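Surface protein SPB1 (PDB 4UZG) probably forms the shaft of the group B streptococcus type 2b pilus as its backbone subunit, which sortases link into a covalent polymer. Local coordinates at residues G55-T60 with G80-L85; T172-D177 with K181-G186; F189-A194 with I226-L231. One frame throughout, in Å; residues are numbered along the deposited sequence. Where two conformers were deposited one is given.

Contact 1 of 3, residues G55-T60 with G80-L85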
loop_
_atom_site.group_PDB
_atom_site.type_symbol
_atom_site.label_atom_id
_atom_site.label_comp_id
_atom_site.label_asym_id
_atom_site.label_seq_id
_atom_site.Cartn_x
_atom_site.Cartn_y
_atom_site.Cartn_z
ATOM N N GLY A 55 -1.781 16.826 -6.124
ATOM C CA GLY A 55 -1.519 17.186 -7.497
ATOM C C GLY A 55 -1.240 16.027 -8.441
ATOM O O GLY A 55 -0.835 16.257 -9.581
ATOM N N SER A 56 -1.475 14.782 -8.021
ATOM C CA SER A 56 -1.107 13.620 -8.838
ATOM C C SER A 56 -2.252 13.112 -9.727
ATOM O O SER A 56 -2.111 12.076 -10.359
ATOM C CB SER A 56 -0.594 12.498 -7.946
ATOM O OG SER A 56 -1.614 12.012 -7.085
ATOM N N TYR A 57 -3.363 13.832 -9.775
ATOM C CA TYR A 57 -4.579 13.312 -10.428
ATOM C C TYR A 57 -4.503 13.295 -11.936
ATOM O O TYR A 57 -3.945 14.199 -12.570
ATOM C CB TYR A 57 -5.828 14.165 -10.057
ATOM C CG TYR A 57 -5.833 14.503 -8.610
ATOM C CD1 TYR A 57 -6.231 13.573 -7.665
ATOM C CD2 TYR A 57 -5.319 15.707 -8.177
ATOM C CE1 TYR A 57 -6.116 13.818 -6.310
ATOM C CE2 TYR A 57 -5.212 15.978 -6.812
ATOM C CZ TYR A 57 -5.582 15.016 -5.889
ATOM O OH TYR A 57 -5.465 15.236 -4.547
ATOM N N GLU A 58 -5.125 12.272 -12.502
ATOM C CA GLU A 58 -5.528 12.278 -13.899
ATOM C C GLU A 58 -7.031 12.002 -13.876
ATOM O O GLU A 58 -7.465 10.977 -13.338
ATOM C CB GLU A 58 -4.778 11.236 -14.715
ATOM C CG GLU A 58 -5.139 11.260 -16.179
ATOM C CD GLU A 58 -4.048 11.841 -17.045
ATOM O OE1 GLU A 58 -3.279 12.689 -16.541
ATOM O OE2 GLU A 58 -3.947 11.452 -18.226
ATOM N N VAL A 59 -7.799 12.915 -14.458
ATOM C CA VAL A 59 -9.250 12.856 -14.407
ATOM C C VAL A 59 -9.760 12.747 -15.844
ATOM O O VAL A 59 -9.471 13.618 -16.663
ATOM C CB VAL A 59 -9.853 14.099 -13.724
ATOM C CG1 VAL A 59 -11.348 13.935 -13.579
ATOM C CG2 VAL A 59 -9.183 14.349 -12.366
ATOM N N THR A 60 -10.517 11.695 -16.138
ATOM C CA THR A 60 -11.030 11.484 -17.475
ATOM C C THR A 60 -12.510 11.123 -17.463
ATOM O O THR A 60 -13.047 10.573 -16.489
ATOM C CB THR A 60 -10.268 10.351 -18.212
ATOM O OG1 THR A 60 -10.432 9.129 -17.494
ATOM C CG2 THR A 60 -8.795 10.643 -18.418
ATOM N N GLY A 80 -14.717 20.199 -20.014
ATOM C CA GLY A 80 -13.329 19.816 -19.946
ATOM C C GLY A 80 -12.621 20.160 -18.657
ATOM O O GLY A 80 -11.402 19.997 -18.607
ATOM N N LYS A 81 -13.345 20.623 -17.645
ATOM C CA LYS A 81 -12.752 21.122 -16.393
ATOM C C LYS A 81 -13.086 20.272 -15.176
ATOM O O LYS A 81 -14.129 19.604 -15.134
ATOM C CB LYS A 81 -13.215 22.574 -16.134
ATOM C CG LYS A 81 -12.926 23.568 -17.240
ATOM C CD LYS A 81 -11.459 23.613 -17.617
ATOM C CE LYS A 81 -10.577 24.110 -16.488
ATOM N NZ LYS A 81 -9.151 24.239 -16.930
ATOM N N TYR A 82 -12.238 20.374 -14.158
ATOM C CA TYR A 82 -12.596 19.905 -12.827
ATOM C C TYR A 82 -12.010 20.851 -11.806
ATOM O O TYR A 82 -10.921 21.373 -12.000
ATOM C CB TYR A 82 -12.127 18.477 -12.539
ATOM C CG TYR A 82 -10.632 18.285 -12.364
ATOM C CD1 TYR A 82 -9.805 18.060 -13.458
ATOM C CD2 TYR A 82 -10.054 18.302 -11.107
ATOM C CE1 TYR A 82 -8.441 17.874 -13.299
ATOM C CE2 TYR A 82 -8.696 18.102 -10.937
ATOM C CZ TYR A 82 -7.889 17.887 -12.028
ATOM O OH TYR A 82 -6.537 17.680 -11.825
ATOM N N ASN A 83 -12.736 21.041 -10.708
ATOM C CA ASN A 83 -12.252 21.814 -9.581
ATOM C C ASN A 83 -11.691 20.877 -8.528
ATOM O O ASN A 83 -12.170 19.759 -8.368
ATOM C CB ASN A 83 -13.417 22.636 -9.022
ATOM C CG ASN A 83 -12.996 23.508 -7.910
ATOM O OD1 ASN A 83 -12.391 24.532 -8.137
ATOM N ND2 ASN A 83 -13.243 23.063 -6.669
ATOM N N LEU A 84 -10.660 21.314 -7.820
ATOM C CA LEU A 84 -9.958 20.506 -6.831
ATOM C C LEU A 84 -9.865 21.250 -5.506
ATOM O O LEU A 84 -9.488 22.424 -5.472
ATOM C CB LEU A 84 -8.540 20.221 -7.334
ATOM C CG LEU A 84 -7.591 19.491 -6.378
ATOM C CD1 LEU A 84 -8.070 18.070 -6.099
ATOM C CD2 LEU A 84 -6.192 19.506 -6.953
ATOM N N LEU A 85 -10.127 20.530 -4.421
ATOM C CA LEU A 85 -9.837 20.999 -3.074
ATOM C C LEU A 85 -9.087 19.895 -2.352
ATOM O O LEU A 85 -9.547 18.766 -2.282
ATOM C CB LEU A 85 -11.129 21.298 -2.314
ATOM C CG LEU A 85 -10.962 21.773 -0.879
ATOM C CD1 LEU A 85 -10.141 23.045 -0.819
ATOM C CD2 LEU A 85 -12.315 21.975 -0.226
HETATM O O HOH W 1 -5.147 16.868 -13.950
#
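V59 lays its CG2 methyl over one face of the Y82 ring, 3.7 Å from the ring centroid and only 12° off the normal, a CH-pi contact. The isopropyl group is turned with CG1 anti to the backbone N (chi1 -175°), which leaves CG2 as the branch that points at the ring. Its nearest ring atom is CE1, and V59 CB stands 4.0 Å from Y82 CD1, toward the CD1-CE1 side of the ring, whereas CG2 is centred. Two residues away along each segment, Y57 and L84 cross at about a right angle. Both methyls of L84 press on the CE2 corner of the Y57 ring: L84 CD1 lies 3.6 Å from Y57 CE2 and L84 CD2 lies 3.7 Å from the same CE2. The phenol ends of the tyrosines go different ways. Y57 OH is hydrogen-bonded to E86 OE2, the same carboxylate oxygen that receives G55 N, a bond that should help hold the phenol end of Y57 in place. Y82 OH passes 4.0 Å from Y57 CB and holds a water in the plane of its ring, with 2.7 Å between Y82 OH and the water oxygen; that water donates in turn to Y57 O, so a single molecule ties the phenol to the other segment's backbone. No direct hydrogen bond joins the two segments. They belong to one mixed beta sheet in which strand 68-73 lies between strands 50-62 and 81-87, pairing with V59 through L71 and with Y82 through T72, and the four side chains therefore meet across an intervening strand. I93 of strand 90-96 touches Y57, Y82 and L84, while I95 touches V59.

Contact 2 of 3, residues T172-D177 with K181-G186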
loop_
_atom_site.group_PDB
_atom_site.type_symbol
_atom_site.label_atom_id
_atom_site.label_comp_id
_atom_site.label_asym_id
_atom_site.label_seq_id
_atom_site.Cartn_x
_atom_site.Cartn_y
_atom_site.Cartn_z
ATOM N N THR A 172 8.808 -12.103 11.160
ATOM C CA THR A 172 9.266 -12.222 12.538
ATOM C C THR A 172 10.246 -13.394 12.591
ATOM O O THR A 172 9.853 -14.547 12.395
ATOM C CB THR A 172 8.100 -12.448 13.494
ATOM O OG1 THR A 172 7.187 -11.348 13.382
ATOM C CG2 THR A 172 8.573 -12.563 14.941
ATOM N N ILE A 173 11.525 -13.086 12.793
ATOM C CA ILE A 173 12.589 -14.077 12.824
ATOM C C ILE A 173 12.815 -14.522 14.253
ATOM O O ILE A 173 12.993 -13.684 15.130
ATOM C CB ILE A 173 13.904 -13.477 12.287
ATOM C CG1 ILE A 173 13.748 -12.884 10.889
ATOM C CG2 ILE A 173 15.012 -14.531 12.293
ATOM C CD1 ILE A 173 14.889 -11.908 10.498
ATOM N N LYS A 174 12.823 -15.830 14.487
ATOM C CA LYS A 174 13.201 -16.378 15.782
ATOM C C LYS A 174 14.474 -17.171 15.630
ATOM O O LYS A 174 14.557 -18.097 14.843
ATOM C CB LYS A 174 12.137 -17.281 16.384
ATOM C CG LYS A 174 12.550 -17.780 17.792
ATOM C CD LYS A 174 11.438 -18.500 18.546
ATOM C CE LYS A 174 11.042 -19.799 17.868
ATOM N NZ LYS A 174 9.827 -20.431 18.475
ATOM N N LYS A 175 15.466 -16.806 16.418
ATOM C CA LYS A 175 16.766 -17.453 16.389
ATOM C C LYS A 175 16.870 -18.419 17.560
ATOM O O LYS A 175 16.641 -18.008 18.706
ATOM C CB LYS A 175 17.843 -16.381 16.528
ATOM C CG LYS A 175 19.231 -16.876 16.374
ATOM C CD LYS A 175 19.315 -17.400 14.951
ATOM C CE LYS A 175 20.627 -17.938 14.585
ATOM N NZ LYS A 175 21.002 -19.128 15.380
ATOM N N ILE A 176 17.210 -19.669 17.276
ATOM C CA ILE A 176 17.334 -20.682 18.304
ATOM C C ILE A 176 18.617 -21.493 18.156
ATOM O O ILE A 176 19.273 -21.491 17.123
ATOM C CB ILE A 176 16.118 -21.648 18.315
ATOM C CG1 ILE A 176 16.094 -22.557 17.069
ATOM C CG2 ILE A 176 14.811 -20.888 18.524
ATOM C CD1 ILE A 176 15.078 -23.661 17.153
ATOM N N ASP A 177 18.949 -22.189 19.233
ATOM C CA ASP A 177 19.941 -23.268 19.209
ATOM C C ASP A 177 19.263 -24.508 18.601
ATOM O O ASP A 177 18.214 -24.934 19.076
ATOM C CB ASP A 177 20.376 -23.522 20.663
ATOM C CG ASP A 177 21.404 -24.611 20.818
ATOM O OD1 ASP A 177 21.211 -25.734 20.313
ATOM O OD2 ASP A 177 22.371 -24.339 21.550
ATOM N N LYS A 181 16.877 -25.861 21.380
ATOM C CA LYS A 181 15.719 -25.047 20.989
ATOM C C LYS A 181 15.601 -23.745 21.779
ATOM O O LYS A 181 14.618 -23.024 21.628
ATOM C CB LYS A 181 14.400 -25.824 21.058
ATOM C CG LYS A 181 14.453 -27.196 20.415
ATOM C CD LYS A 181 14.898 -27.174 18.958
ATOM C CE LYS A 181 14.952 -28.579 18.380
ATOM N NZ LYS A 181 15.476 -28.593 16.989
ATOM N N ALA A 182 16.614 -23.402 22.557
ATOM C CA ALA A 182 16.628 -22.142 23.294
ATOM C C ALA A 182 16.700 -20.965 22.347
ATOM O O ALA A 182 17.407 -21.004 21.354
ATOM C CB ALA A 182 17.810 -22.099 24.222
ATOM N N SER A 183 15.983 -19.897 22.692
ATOM C CA SER A 183 16.051 -18.659 21.955
ATOM C C SER A 183 17.376 -17.964 22.226
ATOM O O SER A 183 17.856 -17.974 23.358
ATOM C CB SER A 183 14.883 -17.776 22.373
ATOM O OG SER A 183 13.656 -18.357 21.973
ATOM N N LEU A 184 17.965 -17.376 21.183
ATOM C CA LEU A 184 19.289 -16.799 21.264
ATOM C C LEU A 184 19.312 -15.336 20.907
ATOM O O LEU A 184 18.961 -14.948 19.786
ATOM C CB LEU A 184 20.246 -17.544 20.344
ATOM C CG LEU A 184 20.410 -19.037 20.600
ATOM C CD1 LEU A 184 21.318 -19.670 19.543
ATOM C CD2 LEU A 184 20.967 -19.302 21.995
ATOM N N GLN A 185 19.755 -14.524 21.857
ATOM C CA GLN A 185 19.954 -13.110 21.633
ATOM C C GLN A 185 21.289 -12.845 20.951
ATOM O O GLN A 185 22.226 -13.666 21.016
ATOM C CB GLN A 185 19.901 -12.370 22.969
ATOM C CG GLN A 185 21.137 -12.604 23.826
ATOM C CD GLN A 185 21.107 -11.860 25.084
ATOM O OE1 GLN A 185 20.102 -11.852 25.793
ATOM N NE2 GLN A 185 22.222 -11.217 25.403
ATOM N N GLY A 186 21.399 -11.670 20.347
ATOM C CA GLY A 186 22.683 -11.170 19.909
ATOM C C GLY A 186 23.133 -11.590 18.530
ATOM O O GLY A 186 24.204 -11.162 18.108
#
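With CG anti to the carbonyl carbon (chi1 -59°) and the chain extended beyond it, L184 swings its CD1 methyl over one face of the I176-D177 peptide, 3.5 Å from D177 N. K175 starts with CG anti to the backbone N but bends at chi2 and chi4, so its CB and CG run past L184, crossing it obliquely, while NZ turns back beside its own strand. The backbones meet at a single bridge, I176 with S183, in the antiparallel pattern of a non-hydrogen-bonded pair. On one flank of it L184 N donates to K175 O (2.9 Å), from above the carbonyl plane; on the other D177 N reaches A182 O (2.9 Å) in that carbonyl's plane and at 158° at the hydrogen. A close CA-H...O contact, I176 CA to A182 O at 3.1 Å, lies beside the latter bond. The turn itself is closed by K181 N to D177 O, 2.8 Å and more bent. D177 OD1 takes S179 N, forming an Asx turn, and also T180 N, whereas OD2 forms a salt bridge with K281 NZ and a hydrogen bond with Y247 OH. On the face of the I176-D177 peptide away from L184, I176 CD1 touches K181 CD at 4.0 Å. K175 NZ is covalently joined to N279 CG, an intramolecular isopeptide bond between strands 169-177 and 273-279; its hydrogen bond to I176 O is weak. E240 packs on K175. A lysine-asparagine cross-link with a nearby acidic residue is characteristic of the CnaB-type domains of Gram-positive pilins.

Contact 3 of 3, residues F189-A194 with I226-L231. With EDO (1,2-ethanediol), chain C; EDO (1,2-ethanediol), chain B.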
loop_
_atom_site.group_PDB
_atom_site.type_symbol
_atom_site.label_atom_id
_atom_site.label_comp_id
_atom_site.label_asym_id
_atom_site.label_seq_id
_atom_site.Cartn_x
_atom_site.Cartn_y
_atom_site.Cartn_z
ATOM N N PHE A 189 21.554 -10.203 11.698
ATOM C CA PHE A 189 21.111 -10.556 10.350
ATOM C C PHE A 189 20.961 -9.324 9.492
ATOM O O PHE A 189 20.650 -8.225 9.977
ATOM C CB PHE A 189 19.743 -11.247 10.404
ATOM C CG PHE A 189 19.784 -12.668 10.900
ATOM C CD1 PHE A 189 19.798 -12.946 12.263
ATOM C CD2 PHE A 189 19.857 -13.731 10.022
ATOM C CE1 PHE A 189 19.840 -14.236 12.714
ATOM C CE2 PHE A 189 19.915 -15.025 10.483
ATOM C CZ PHE A 189 19.925 -15.284 11.828
ATOM N N VAL A 190 21.119 -9.540 8.193
ATOM C CA VAL A 190 20.625 -8.642 7.169
ATOM C C VAL A 190 19.628 -9.417 6.304
ATOM O O VAL A 190 19.636 -10.652 6.285
ATOM C CB VAL A 190 21.768 -8.024 6.328
ATOM C CG1 VAL A 190 22.662 -7.170 7.207
ATOM C CG2 VAL A 190 22.579 -9.070 5.577
ATOM N N LEU A 191 18.770 -8.679 5.613
ATOM C CA LEU A 191 17.746 -9.272 4.751
ATOM C C LEU A 191 18.100 -9.017 3.294
ATOM O O LEU A 191 18.322 -7.877 2.892
ATOM C CB LEU A 191 16.369 -8.693 5.056
ATOM C CG LEU A 191 15.201 -9.428 4.378
ATOM C CD1 LEU A 191 15.011 -10.795 4.973
ATOM C CD2 LEU A 191 13.912 -8.611 4.493
ATOM N N LYS A 192 18.143 -10.084 2.514
ATOM C CA LYS A 192 18.351 -10.010 1.076
ATOM C C LYS A 192 17.036 -10.275 0.345
ATOM O O LYS A 192 16.201 -11.073 0.812
ATOM C CB LYS A 192 19.403 -11.062 0.701
ATOM C CG LYS A 192 20.090 -10.928 -0.630
ATOM C CD LYS A 192 21.112 -12.019 -0.853
ATOM C CE LYS A 192 21.832 -11.828 -2.156
ATOM N NZ LYS A 192 22.859 -12.861 -2.316
ATOM N N ASN A 193 16.838 -9.579 -0.767
ATOM C CA ASN A 193 15.703 -9.846 -1.632
ATOM C C ASN A 193 16.085 -10.897 -2.677
ATOM O O ASN A 193 17.111 -11.576 -2.541
ATOM C CB ASN A 193 15.146 -8.539 -2.225
ATOM C CG ASN A 193 16.099 -7.872 -3.179
ATOM O OD1 ASN A 193 17.092 -8.458 -3.622
ATOM N ND2 ASN A 193 15.764 -6.644 -3.565
ATOM N N ALA A 194 15.231 -11.083 -3.677
ATOM C CA ALA A 194 15.431 -12.111 -4.697
ATOM C C ALA A 194 16.251 -11.634 -5.871
ATOM O O ALA A 194 16.529 -12.420 -6.777
ATOM C CB ALA A 194 14.073 -12.621 -5.174
ATOM N N ILE A 226 13.750 -10.930 15.866
ATOM C CA ILE A 226 13.812 -9.724 15.041
ATOM C C ILE A 226 12.463 -9.596 14.346
ATOM O O ILE A 226 11.979 -10.575 13.768
ATOM C CB ILE A 226 14.890 -9.852 13.942
ATOM C CG1 ILE A 226 16.295 -9.847 14.549
ATOM C CG2 ILE A 226 14.770 -8.721 12.898
ATOM C CD1 ILE A 226 17.347 -10.428 13.629
ATOM N N THR A 227 11.893 -8.386 14.337
ATOM C CA THR A 227 10.689 -8.123 13.553
ATOM C C THR A 227 11.004 -7.113 12.470
ATOM O O THR A 227 11.499 -6.021 12.755
ATOM C CB THR A 227 9.542 -7.620 14.453
ATOM O OG1 THR A 227 9.322 -8.553 15.509
ATOM C CG2 THR A 227 8.264 -7.472 13.666
ATOM N N ILE A 228 10.685 -7.457 11.223
ATOM C CA ILE A 228 10.810 -6.544 10.086
ATOM C C ILE A 228 9.417 -6.355 9.522
ATOM O O ILE A 228 8.810 -7.301 9.023
ATOM C CB ILE A 228 11.789 -7.065 9.007
ATOM C CG1 ILE A 228 13.159 -7.409 9.622
ATOM C CG2 ILE A 228 11.905 -6.025 7.908
ATOM C CD1 ILE A 228 14.140 -8.038 8.651
ATOM N N THR A 229 8.893 -5.135 9.633
ATOM C CA THR A 229 7.509 -4.843 9.259
ATOM C C THR A 229 7.482 -3.894 8.086
ATOM O O THR A 229 8.103 -2.837 8.126
ATOM C CB THR A 229 6.777 -4.201 10.449
ATOM O OG1 THR A 229 6.920 -5.044 11.591
ATOM C CG2 THR A 229 5.306 -3.959 10.131
ATOM N N GLY A 230 6.719 -4.249 7.058
ATOM C CA GLY A 230 6.489 -3.338 5.954
ATOM C C GLY A 230 7.057 -3.755 4.606
ATOM O O GLY A 230 7.538 -2.901 3.860
ATOM N N LEU A 231 6.974 -5.039 4.281
ATOM C CA LEU A 231 7.576 -5.595 3.074
ATOM C C LEU A 231 6.497 -6.114 2.112
ATOM O O LEU A 231 5.521 -6.747 2.493
ATOM C CB LEU A 231 8.474 -6.786 3.430
ATOM C CG LEU A 231 9.708 -6.443 4.256
ATOM C CD1 LEU A 231 10.324 -7.707 4.802
ATOM C CD2 LEU A 231 10.701 -5.673 3.426
HETATM C C1 EDO C . 10.480 -3.053 12.249
HETATM O O1 EDO C . 10.450 -3.033 10.827
HETATM C C2 EDO C . 10.152 -1.677 12.803
HETATM O O2 EDO C . 8.791 -1.367 12.488
HETATM C C1 EDO B . 10.931 -10.538 -4.674
HETATM O O1 EDO B . 10.675 -11.912 -4.491
HETATM C C2 EDO B . 11.344 -9.924 -3.350
HETATM O O2 EDO B . 12.595 -10.421 -2.922
#
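L231 points toward L191 from a place where strand 226-231 breaks its alternation: I226 and I228 point inward, and after T229 the next inward side chain is L231, where residue 230 would be expected. G230 and L231 both face G169 in a G1 beta bulge, the glycine taking up the positive phi. The two leucines reach toward each other tip to tip, with L191 CD2 and L231 CD1 3.7 Å apart. CG of L191 lies anti to the backbone N (chi1 -170°), which extends CD2 toward the facing strand; this methyl also lies 4.2 Å from I228 CD1, so one branch of a leucine serves two residues. At the other end F189 and I226 cross obliquely, and I226 CD1 approaches F189 CD1 to 3.8 Å. The axes of strands 189-192 and 226-231 come within 10.3 Å and cross at -31°; the strands belong to different sheets, facing each other as the two layers of a beta sandwich. L238 adds to L191 within its own sheet, L199 touches both L191 and I228, and from strand 169-177 K175 packs on F189 and I173 on I226. Strand 226-231 is outermost in its sheet within this chain, and T229 N gives an almost straight hydrogen bond, 174°, to O1 of a 1,2-ethanediol, at 2.9 Å, probably picked up from the crystallisation liquor. Between the two strands apolar side chains alone touch, methyl groups and the CB and CD1 of F189: all five residues are buried, and the strands are held against each other by apolar contact, without a directional bond between them.

Contacts 2 and 3 share the prealbumin-like domain, their centres about 16 Å apart, and they touch directly: strands 169-177 and 225-231 are neighbours in one sheet, with I173 N 2.7 Å from I226 O, and K175 CD lies 3.8 Å from F189 CZ. The lysine of the isopeptide bond thus flanks the sandwich interior of contact 3. Contact 1 lies in the separate ten-strand mixed sheet, on the opposite side of the chain's centre, with centres about 53 Å from contact 2 and 38 Å from contact 3. A calcium ion lies about 14 Å from the V59 side chain and one about 10 Å from the L231 side chain, so neither is coordinated by these residues.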